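Local coordinates for ribonuclease mar1, putative (Trypanosoma cruzi, PDB 1YZV), which is of unproven function but belongs to the isochorismatase superfamily, whose members are mostly hydrolases, and assembles from four copies of one chain, at residues Q161-G165 with D166-I170; L125-A128 with A129-D133; E174-L177 with M178-L181; G151-C154 with T155-L159. All coordinates share one frame; numbering follows the deposited sequence.

Contact 1. Residues Q161-G165 with D166-I170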
loop_
_atom_site.group_PDB
_atom_site.type_symbol
_atom_site.label_atom_id
_atom_site.label_comp_id
_atom_site.label_asym_id
_atom_site.label_seq_id
_atom_site.Cartn_x
_atom_site.Cartn_y
_atom_site.Cartn_z
ATOM N N GLN A 161 8.247 0.937 0.649
ATOM C CA GLN A 161 7.305 0.181 1.464
ATOM C C GLN A 161 6.985 -1.188 0.841
ATOM O O GLN A 161 6.713 -2.158 1.554
ATOM C CB GLN A 161 6.036 0.992 1.709
ATOM C CG GLN A 161 6.283 2.209 2.646
ATOM C CD GLN A 161 5.032 3.033 2.860
ATOM O OE1 GLN A 161 4.400 3.420 1.882
ATOM N NE2 GLN A 161 4.725 3.407 4.134
ATOM N N SER A 162 7.049 -1.301 -0.475
ATOM C CA SER A 162 6.927 -2.628 -1.085
ATOM C C SER A 162 8.167 -3.573 -0.892
ATOM O O SER A 162 8.070 -4.766 -1.170
ATOM C CB SER A 162 6.670 -2.486 -2.560
ATOM O OG SER A 162 7.918 -2.157 -3.133
ATOM N N TRP A 163 9.273 -3.106 -0.310
ATOM C CA TRP A 163 10.448 -3.980 -0.100
ATOM C C TRP A 163 10.625 -4.599 1.335
ATOM O O TRP A 163 11.721 -5.140 1.698
ATOM C CB TRP A 163 11.709 -3.224 -0.435
ATOM C CG TRP A 163 11.781 -2.609 -1.767
ATOM C CD1 TRP A 163 11.182 -3.035 -2.902
ATOM C CD2 TRP A 163 12.768 -1.664 -2.173
ATOM N NE1 TRP A 163 11.582 -2.272 -3.964
ATOM C CE2 TRP A 163 12.655 -1.518 -3.568
ATOM C CE3 TRP A 163 13.739 -0.921 -1.488
ATOM C CZ2 TRP A 163 13.376 -0.572 -4.262
ATOM C CZ3 TRP A 163 14.508 -0.019 -2.215
ATOM C CH2 TRP A 163 14.352 0.100 -3.590
ATOM N N SER A 164 9.584 -4.462 2.152
ATOM C CA SER A 164 9.563 -5.009 3.554
ATOM C C SER A 164 10.016 -6.488 3.639
ATOM O O SER A 164 10.716 -6.923 4.570
ATOM C CB SER A 164 8.122 -4.823 4.128
ATOM O OG SER A 164 8.087 -4.893 5.551
ATOM N N GLY A 165 9.594 -7.265 2.661
ATOM C CA GLY A 165 9.887 -8.694 2.630
ATOM C C GLY A 165 11.366 -8.974 2.651
ATOM O O GLY A 165 11.814 -9.981 3.229
ATOM N N ASP A 166 12.136 -8.052 2.079
ATOM C CA ASP A 166 13.571 -8.211 1.915
ATOM C C ASP A 166 14.394 -7.438 2.904
ATOM O O ASP A 166 15.637 -7.468 2.782
ATOM C CB ASP A 166 13.966 -7.793 0.504
ATOM C CG ASP A 166 13.505 -8.813 -0.554
ATOM O OD1 ASP A 166 13.201 -10.000 -0.216
ATOM O OD2 ASP A 166 13.393 -8.393 -1.710
ATOM N N GLY A 167 13.766 -6.838 3.945
ATOM C CA GLY A 167 14.547 -6.141 4.942
ATOM C C GLY A 167 14.686 -4.623 4.843
ATOM O O GLY A 167 15.429 -4.065 5.610
ATOM N N CYS A 168 13.866 -3.954 4.027
ATOM C CA CYS A 168 13.777 -2.515 4.013
ATOM C C CYS A 168 12.351 -2.160 4.389
ATOM O O CYS A 168 11.420 -2.630 3.757
ATOM C CB CYS A 168 14.044 -1.974 2.623
ATOM S SG CYS A 168 13.699 -0.216 2.423
ATOM N N TYR A 169 12.182 -1.389 5.453
ATOM C CA TYR A 169 10.880 -0.782 5.717
ATOM C C TYR A 169 10.923 0.680 6.124
ATOM O O TYR A 169 11.997 1.281 6.328
ATOM C CB TYR A 169 10.171 -1.558 6.776
ATOM C CG TYR A 169 10.831 -1.470 8.101
ATOM C CD1 TYR A 169 11.758 -2.435 8.481
ATOM C CD2 TYR A 169 10.299 -0.621 9.119
ATOM C CE1 TYR A 169 12.322 -2.403 9.744
ATOM C CE2 TYR A 169 10.851 -0.580 10.384
ATOM C CZ TYR A 169 11.925 -1.430 10.681
ATOM O OH TYR A 169 12.450 -1.484 11.981
ATOM N N ILE A 170 9.747 1.281 6.129
ATOM C CA ILE A 170 9.647 2.717 6.352
ATOM C C ILE A 170 9.012 2.935 7.703
ATOM O O ILE A 170 7.907 2.395 7.997
ATOM C CB ILE A 170 8.758 3.396 5.284
ATOM C CG1 ILE A 170 9.238 3.019 3.897
ATOM C CG2 ILE A 170 8.684 4.899 5.536
ATOM C CD1 ILE A 170 10.447 3.554 3.587
HETATM O O HOH W 1 5.544 2.281 6.711
#
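Gln161 meets Ile170 where the last residue of helix 150-161 faces the strand that the chain returns as. The glutamine is extended beyond CG, and its methylene crosses the isoleucine branch at about a right angle, CG of Gln161 lying 3.3 Å from CG1 of Ile170. A long aliphatic stem with a polar head suits this spot: the stem packs on Ile170, while Gln161 NE2 gives a hydrogen bond to a water 2.9 Å away that in turn donates to Ile170 O, and also bonds Gln158 of the second subunit. Gln161 to Ser164 forms a type I turn. Trp163 then ties the loop together through its carbonyl: Asp166 N reaches Trp163 O at 3.0 Å, and Cys168 N gives the same oxygen a weak bond. The Trp163 indole meets Cys168 at its edge, SG of Cys168 standing 4.0 Å from CE3 of Trp163 and near the ring plane, a sulfur-aromatic contact; Leu125, Ala128 and Leu132 of helix 120-133 also touch the ring. Ser164 O receives Gly167 N at 3.1 Å, and Ser164 CA makes a CA-H...O contact with Cys168 O. Glycine suits position 167, whose positive phi (98°) would jam a CB against the preceding carbonyl. This tight helix-to-strand connection completes a beta-alpha-beta unit by delivering strand 168-171 to the end of the parallel sheet in an isochorismatase-like fold.

Contact 2. Residues L125-A128 with A129-D133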
loop_
_atom_site.group_PDB
_atom_site.type_symbol
_atom_site.label_atom_id
_atom_site.label_comp_id
_atom_site.label_asym_id
_atom_site.label_seq_id
_atom_site.Cartn_x
_atom_site.Cartn_y
_atom_site.Cartn_z
ATOM N N LEU A 125 16.619 6.413 -1.971
ATOM C CA LEU A 125 16.184 5.240 -2.679
ATOM C C LEU A 125 17.339 4.321 -3.095
ATOM O O LEU A 125 17.255 3.099 -2.912
ATOM C CB LEU A 125 15.407 5.644 -3.930
ATOM C CG LEU A 125 14.823 4.498 -4.761
ATOM C CD1 LEU A 125 13.842 3.701 -3.949
ATOM C CD2 LEU A 125 14.185 4.992 -6.073
ATOM N N GLN A 126 18.304 4.873 -3.827
ATOM C CA GLN A 126 19.426 4.090 -4.304
ATOM C C GLN A 126 20.334 3.516 -3.189
ATOM O O GLN A 126 20.879 2.434 -3.331
ATOM C CB GLN A 126 20.258 4.856 -5.362
ATOM C CG GLN A 126 19.389 5.251 -6.552
ATOM C CD GLN A 126 20.129 5.729 -7.740
ATOM O OE1 GLN A 126 21.290 5.338 -7.980
ATOM N NE2 GLN A 126 19.469 6.584 -8.526
ATOM N N THR A 127 20.472 4.237 -2.091
ATOM C CA THR A 127 21.199 3.738 -0.916
ATOM C C THR A 127 20.479 2.543 -0.295
ATOM O O THR A 127 21.107 1.554 0.058
ATOM C CB THR A 127 21.421 4.880 0.124
ATOM O OG1 THR A 127 22.143 5.973 -0.476
ATOM C CG2 THR A 127 22.175 4.390 1.352
ATOM N N ALA A 128 19.159 2.634 -0.143
ATOM C CA ALA A 128 18.367 1.528 0.388
ATOM C C ALA A 128 18.566 0.288 -0.477
ATOM O O ALA A 128 18.779 -0.798 0.054
ATOM C CB ALA A 128 16.873 1.875 0.458
ATOM N N ALA A 129 18.460 0.455 -1.787
ATOM C CA ALA A 129 18.631 -0.649 -2.693
ATOM C C ALA A 129 20.008 -1.278 -2.545
ATOM O O ALA A 129 20.133 -2.504 -2.547
ATOM C CB ALA A 129 18.389 -0.198 -4.152
ATOM N N ALA A 130 21.043 -0.445 -2.502
ATOM C CA ALA A 130 22.429 -0.923 -2.339
ATOM C C ALA A 130 22.643 -1.687 -1.005
ATOM O O ALA A 130 23.274 -2.746 -0.977
ATOM C CB ALA A 130 23.398 0.257 -2.444
ATOM N N LEU A 131 22.052 -1.193 0.086
ATOM C CA LEU A 131 22.096 -1.866 1.365
ATOM C C LEU A 131 21.347 -3.192 1.324
ATOM O O LEU A 131 21.803 -4.197 1.877
ATOM C CB LEU A 131 21.528 -0.965 2.489
ATOM C CG LEU A 131 22.429 0.224 2.811
ATOM C CD1 LEU A 131 21.656 1.252 3.615
ATOM C CD2 LEU A 131 23.693 -0.253 3.592
ATOM N N LEU A 132 20.252 -3.234 0.589
ATOM C CA LEU A 132 19.539 -4.491 0.462
ATOM C C LEU A 132 20.387 -5.499 -0.300
ATOM O O LEU A 132 20.388 -6.682 0.045
ATOM C CB LEU A 132 18.202 -4.317 -0.226
ATOM C CG LEU A 132 17.041 -3.714 0.582
ATOM C CD1 LEU A 132 15.833 -3.646 -0.313
ATOM C CD2 LEU A 132 16.775 -4.565 1.839
ATOM N N ASP A 133 21.122 -5.032 -1.299
ATOM C CA ASP A 133 22.060 -5.899 -1.983
ATOM C C ASP A 133 23.135 -6.456 -1.072
ATOM O O ASP A 133 23.669 -7.500 -1.381
ATOM C CB ASP A 133 22.741 -5.189 -3.149
ATOM C CG ASP A 133 21.830 -5.033 -4.331
ATOM O OD1 ASP A 133 20.878 -5.841 -4.437
ATOM O OD2 ASP A 133 22.074 -4.119 -5.162
#
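Leu125 and Ala129 are joined by the first of four successive i to i+4 bonds in helix 120-133, Ala129 N donating to Leu125 O at 3.1 Å. Ala130 N to Gln126 O, Leu131 N to Thr127 O and Leu132 N to Ala128 O follow, all between 2.9 and 3.0 Å, the regular pattern of an alpha helix. Side chains then pack one turn apart. Thr127 and Leu131 lie side by side and point the same way, CG2 of Thr127 resting 3.9 Å from CD1 of Leu131. The threonine suits a buried place because its two branches divide the work: CG2, anti to the backbone N, faces the leucine, while OG1 bonds to Cys123 O and Met96 N. Leu131 also lays CG 3.3 Å from Thr127 O, shielding that carbonyl, and Leu132 does likewise with CG 3.4 Å from Ala128 O. Small Ala128 suits the face where Leu115 of strand 110-118 and Met160 of helix 150-161 pack against it, and Ala129, equally small, packs on Leu12 of the third subunit. Gln126 sends its amide to Met178 O of that subunit. Across the contact itself, the polar links are therefore main-chain bonds, and the side chains add apolar contacts; the buried hydroxyl of Thr127 and the amide nitrogen of Gln126 find their partners beyond these two segments.

Contact 3. Residues E174-L177 with M178-L181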
loop_
_atom_site.group_PDB
_atom_site.type_symbol
_atom_site.label_atom_id
_atom_site.label_comp_id
_atom_site.label_asym_id
_atom_site.label_seq_id
_atom_site.Cartn_x
_atom_site.Cartn_y
_atom_site.Cartn_z
ATOM N N GLU A 174 10.609 8.709 15.785
ATOM C CA GLU A 174 10.197 8.386 17.145
ATOM C C GLU A 174 10.005 6.862 17.326
ATOM O O GLU A 174 10.455 6.289 18.324
ATOM C CB GLU A 174 8.919 9.147 17.528
ATOM C CG GLU A 174 8.578 8.934 18.974
ATOM C CD GLU A 174 7.475 9.839 19.448
ATOM O OE1 GLU A 174 7.756 11.037 19.701
ATOM O OE2 GLU A 174 6.363 9.314 19.594
ATOM N N SER A 175 9.448 6.222 16.303
ATOM C CA SER A 175 9.246 4.804 16.283
ATOM C C SER A 175 10.577 4.085 16.281
ATOM O O SER A 175 10.775 3.185 17.094
ATOM C CB SER A 175 8.433 4.394 15.084
ATOM O OG SER A 175 7.995 3.064 15.204
ATOM N N ILE A 176 11.521 4.654 15.534
ATOM C CA ILE A 176 12.874 4.104 15.414
ATOM C C ILE A 176 13.613 4.162 16.773
ATOM O O ILE A 176 14.127 3.130 17.256
ATOM C CB ILE A 176 13.628 4.797 14.290
ATOM C CG1 ILE A 176 13.058 4.350 12.942
ATOM C CG2 ILE A 176 15.148 4.604 14.375
ATOM C CD1 ILE A 176 13.363 5.288 11.795
ATOM N N LEU A 177 13.543 5.312 17.447
ATOM C CA LEU A 177 14.138 5.429 18.765
ATOM C C LEU A 177 13.650 4.319 19.706
ATOM O O LEU A 177 14.456 3.665 20.407
ATOM C CB LEU A 177 13.850 6.819 19.359
ATOM C CG LEU A 177 14.954 7.832 19.264
ATOM C CD1 LEU A 177 15.354 8.069 17.813
ATOM C CD2 LEU A 177 14.559 9.129 19.968
ATOM N N MET A 178 12.332 4.131 19.754
ATOM C CA MET A 178 11.700 3.214 20.708
ATOM C C MET A 178 11.857 1.744 20.283
ATOM O O MET A 178 11.949 0.867 21.142
ATOM C CB MET A 178 10.225 3.604 20.898
ATOM C CG MET A 178 10.053 5.015 21.463
ATOM S SD MET A 178 10.727 5.133 23.113
ATOM C CE MET A 178 12.416 5.702 22.875
ATOM N N GLN A 179 12.036 1.507 18.976
ATOM C CA GLN A 179 12.464 0.183 18.460
ATOM C C GLN A 179 13.846 -0.258 18.945
ATOM O O GLN A 179 14.062 -1.438 19.271
ATOM C CB GLN A 179 12.451 0.123 16.921
ATOM C CG GLN A 179 11.062 0.061 16.319
ATOM C CD GLN A 179 11.089 0.334 14.800
ATOM O OE1 GLN A 179 11.907 -0.221 14.103
ATOM N NE2 GLN A 179 10.226 1.216 14.328
ATOM N N LEU A 180 14.777 0.680 18.992
ATOM C CA LEU A 180 16.141 0.383 19.410
ATOM C C LEU A 180 16.200 0.134 20.904
ATOM O O LEU A 180 17.113 -0.517 21.340
ATOM C CB LEU A 180 17.106 1.498 19.028
ATOM C CG LEU A 180 17.365 1.587 17.542
ATOM C CD1 LEU A 180 17.869 3.006 17.149
ATOM C CD2 LEU A 180 18.335 0.455 17.101
ATOM N N LEU A 181 15.335 0.801 21.683
ATOM C CA LEU A 181 15.327 0.679 23.141
ATOM C C LEU A 181 14.467 -0.429 23.740
ATOM O O LEU A 181 14.803 -0.944 24.818
ATOM C CB LEU A 181 14.948 1.998 23.804
ATOM C CG LEU A 181 16.076 2.994 24.074
ATOM C CD1 LEU A 181 16.933 3.280 22.844
ATOM C CD2 LEU A 181 15.421 4.220 24.495
#
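Leu177, Met178 and Gln179 lie at the centre of this turn of helix 173-181. Met178 is bent at its second and third torsions (chi2 -64°, chi3 93°), which curls the thioether back so that its CE comes 4.0 Å from CB of Leu177, while its CG lies 3.4 Å from Glu174 O. A flexible, unbranched chain suits this fold-back. Leu177 turns its own branch to Phe49 and Leu52 of helix 39-56, and to Ile192 of helix 189-197. Gln179, extended beyond CG, reaches back one turn: its NE2 donates to Ser175 OG at 3.0 Å, and the hydroxyl lies almost exactly in the amide plane, 1° out of it. The same pair is held in the backbone by Gln179 N to Ser175 O at 2.8 Å. At the other end of the amide, OE1 probably accepts a bond from Tyr169 OH, which would hold both ends and is consistent with the modelled flip. Ile176 and Leu180 add an apolar pair, CG2 of Ile176 being 4.2 Å from CD1 of Leu180. Ser175 OG also bonds His121 O of the second subunit; the chemistry thus combines an apolar face directed into the fold with a buried polar network that links strand 168-171, this helix and a neighbouring chain.

Contact 4. Residues G151-C154 with T155-L159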
loop_
_atom_site.group_PDB
_atom_site.type_symbol
_atom_site.label_atom_id
_atom_site.label_comp_id
_atom_site.label_asym_id
_atom_site.label_seq_id
_atom_site.Cartn_x
_atom_site.Cartn_y
_atom_site.Cartn_z
ATOM N N GLY A 151 5.465 14.637 -5.148
ATOM C CA GLY A 151 5.150 13.447 -5.945
ATOM C C GLY A 151 6.340 12.509 -6.076
ATOM O O GLY A 151 6.170 11.280 -5.979
ATOM N N ASP A 152 7.534 13.071 -6.332
ATOM C CA ASP A 152 8.753 12.275 -6.377
ATOM C C ASP A 152 9.010 11.569 -5.035
ATOM O O ASP A 152 9.345 10.398 -4.982
ATOM C CB ASP A 152 9.980 13.118 -6.766
ATOM C CG ASP A 152 9.978 13.509 -8.260
ATOM O OD1 ASP A 152 9.433 12.753 -9.131
ATOM O OD2 ASP A 152 10.352 14.663 -8.543
ATOM N N HIS A 153 8.810 12.294 -3.952
ATOM C CA HIS A 153 9.044 11.744 -2.614
ATOM C C HIS A 153 8.041 10.647 -2.312
ATOM O O HIS A 153 8.440 9.561 -1.886
ATOM C CB HIS A 153 8.930 12.916 -1.603
ATOM C CG HIS A 153 8.719 12.485 -0.202
ATOM N ND1 HIS A 153 9.774 12.162 0.630
ATOM C CD2 HIS A 153 7.589 12.197 0.481
ATOM C CE1 HIS A 153 9.292 11.835 1.814
ATOM N NE2 HIS A 153 7.972 11.832 1.747
ATOM N N CYS A 154 6.739 10.944 -2.451
ATOM C CA CYS A 154 5.685 9.977 -2.083
ATOM C C CYS A 154 5.788 8.660 -2.813
ATOM O O CYS A 154 5.636 7.600 -2.230
ATOM C CB CYS A 154 4.313 10.577 -2.319
ATOM S SG CYS A 154 3.988 11.871 -1.051
ATOM N N THR A 155 5.988 8.744 -4.115
ATOM C CA THR A 155 6.103 7.549 -4.969
ATOM C C THR A 155 7.285 6.674 -4.595
ATOM O O THR A 155 7.120 5.443 -4.435
ATOM C CB THR A 155 6.193 7.938 -6.437
ATOM O OG1 THR A 155 5.032 8.689 -6.772
ATOM C CG2 THR A 155 6.262 6.702 -7.364
ATOM N N ALA A 156 8.404 7.301 -4.227
ATOM C CA ALA A 156 9.566 6.574 -3.753
ATOM C C ALA A 156 9.401 5.936 -2.364
ATOM O O ALA A 156 9.857 4.818 -2.115
ATOM C CB ALA A 156 10.777 7.450 -3.783
ATOM N N ILE A 157 8.721 6.625 -1.469
ATOM C CA ILE A 157 8.416 6.035 -0.172
ATOM C C ILE A 157 7.585 4.772 -0.410
ATOM O O ILE A 157 7.823 3.734 0.214
ATOM C CB ILE A 157 7.636 7.027 0.731
ATOM C CG1 ILE A 157 8.562 8.163 1.214
ATOM C CG2 ILE A 157 6.984 6.304 1.931
ATOM C CD1 ILE A 157 9.791 7.729 1.944
ATOM N N GLN A 158 6.534 4.914 -1.206
ATOM C CA GLN A 158 5.675 3.787 -1.569
ATOM C C GLN A 158 6.422 2.647 -2.208
ATOM O O GLN A 158 6.167 1.489 -1.865
ATOM C CB GLN A 158 4.565 4.250 -2.493
ATOM C CG GLN A 158 3.618 5.177 -1.756
ATOM C CD GLN A 158 2.570 5.803 -2.658
ATOM O OE1 GLN A 158 2.675 5.786 -3.905
ATOM N NE2 GLN A 158 1.686 6.552 -2.032
ATOM N N LEU A 159 7.425 2.965 -3.020
ATOM C CA LEU A 159 8.270 1.914 -3.611
ATOM C C LEU A 159 9.040 1.141 -2.512
ATOM O O LEU A 159 8.953 -0.095 -2.412
ATOM C CB LEU A 159 9.225 2.531 -4.627
ATOM C CG LEU A 159 10.239 1.635 -5.351
ATOM C CD1 LEU A 159 9.602 0.321 -5.763
ATOM C CD2 LEU A 159 10.714 2.453 -6.564
#
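Gly151 O is gripped twice by Thr155. Thr155 N lies 3.2 Å and Thr155 OG1 2.9 Å from Gly151 O, on opposite faces of its carbonyl plane. With OG1 beside its own backbone N (chi1 -58°), the threonine hydroxyl points back along the helix to the carbonyl one turn earlier; a beta-hydroxyl thus satisfies its donor without leaving the helix. The helix bonds continue along the next carbonyls: Ala156 N reaches Asp152 O weakly, Ile157 N reaches His153 O at 3.0 Å, and Gln158 N reaches Cys154 O at 3.0 Å. Gln158 also lays CG 3.2 Å from that same Cys154 O, and its OE1 is bonded by Gln161 of the third subunit. His153 uses ND1 for Thr120 OG1, which helps to hold the ring in place, and Ile157 comes over one face of it: CG1 of Ile157 lies 4.0 Å from the ring centroid, offset toward the rim, in a CH-pi contact. Isoleucine suits this because its CG1 methylene can lie against the flat ring. Asp152 OD1 bonds Thr172 of the third subunit. Helix 150-161 is the crossover between strands 137-146 and 168-171: His153 and Ile157 both pack on Val142 of the first of these, Ile157 touches Thr120 and Ala156 touches His121 of helix 120-133, and Thr155 faces the third subunit.

Following the chain, contact 2 comes first, within helix 120-133, then contact 4 within helix 150-161, contact 1 at that helix's exit into strand 168-171, and contact 3 in helix 173-181. They run in series, neither nesting nor crossing; contacts 2, 3 and 4 each close a helical turn, and contact 1 closes the helix-to-strand loop. Contact 1 touches all three others, through Trp163, Ile170 and Tyr169. Together they join the last two crossovers of the parallel sheet to the helix that follows its edge strand. Contacts 2 and 4 brush through Leu125 and Leu159, whereas contact 3 stays about 12 and 11 Å from them at nearest atoms.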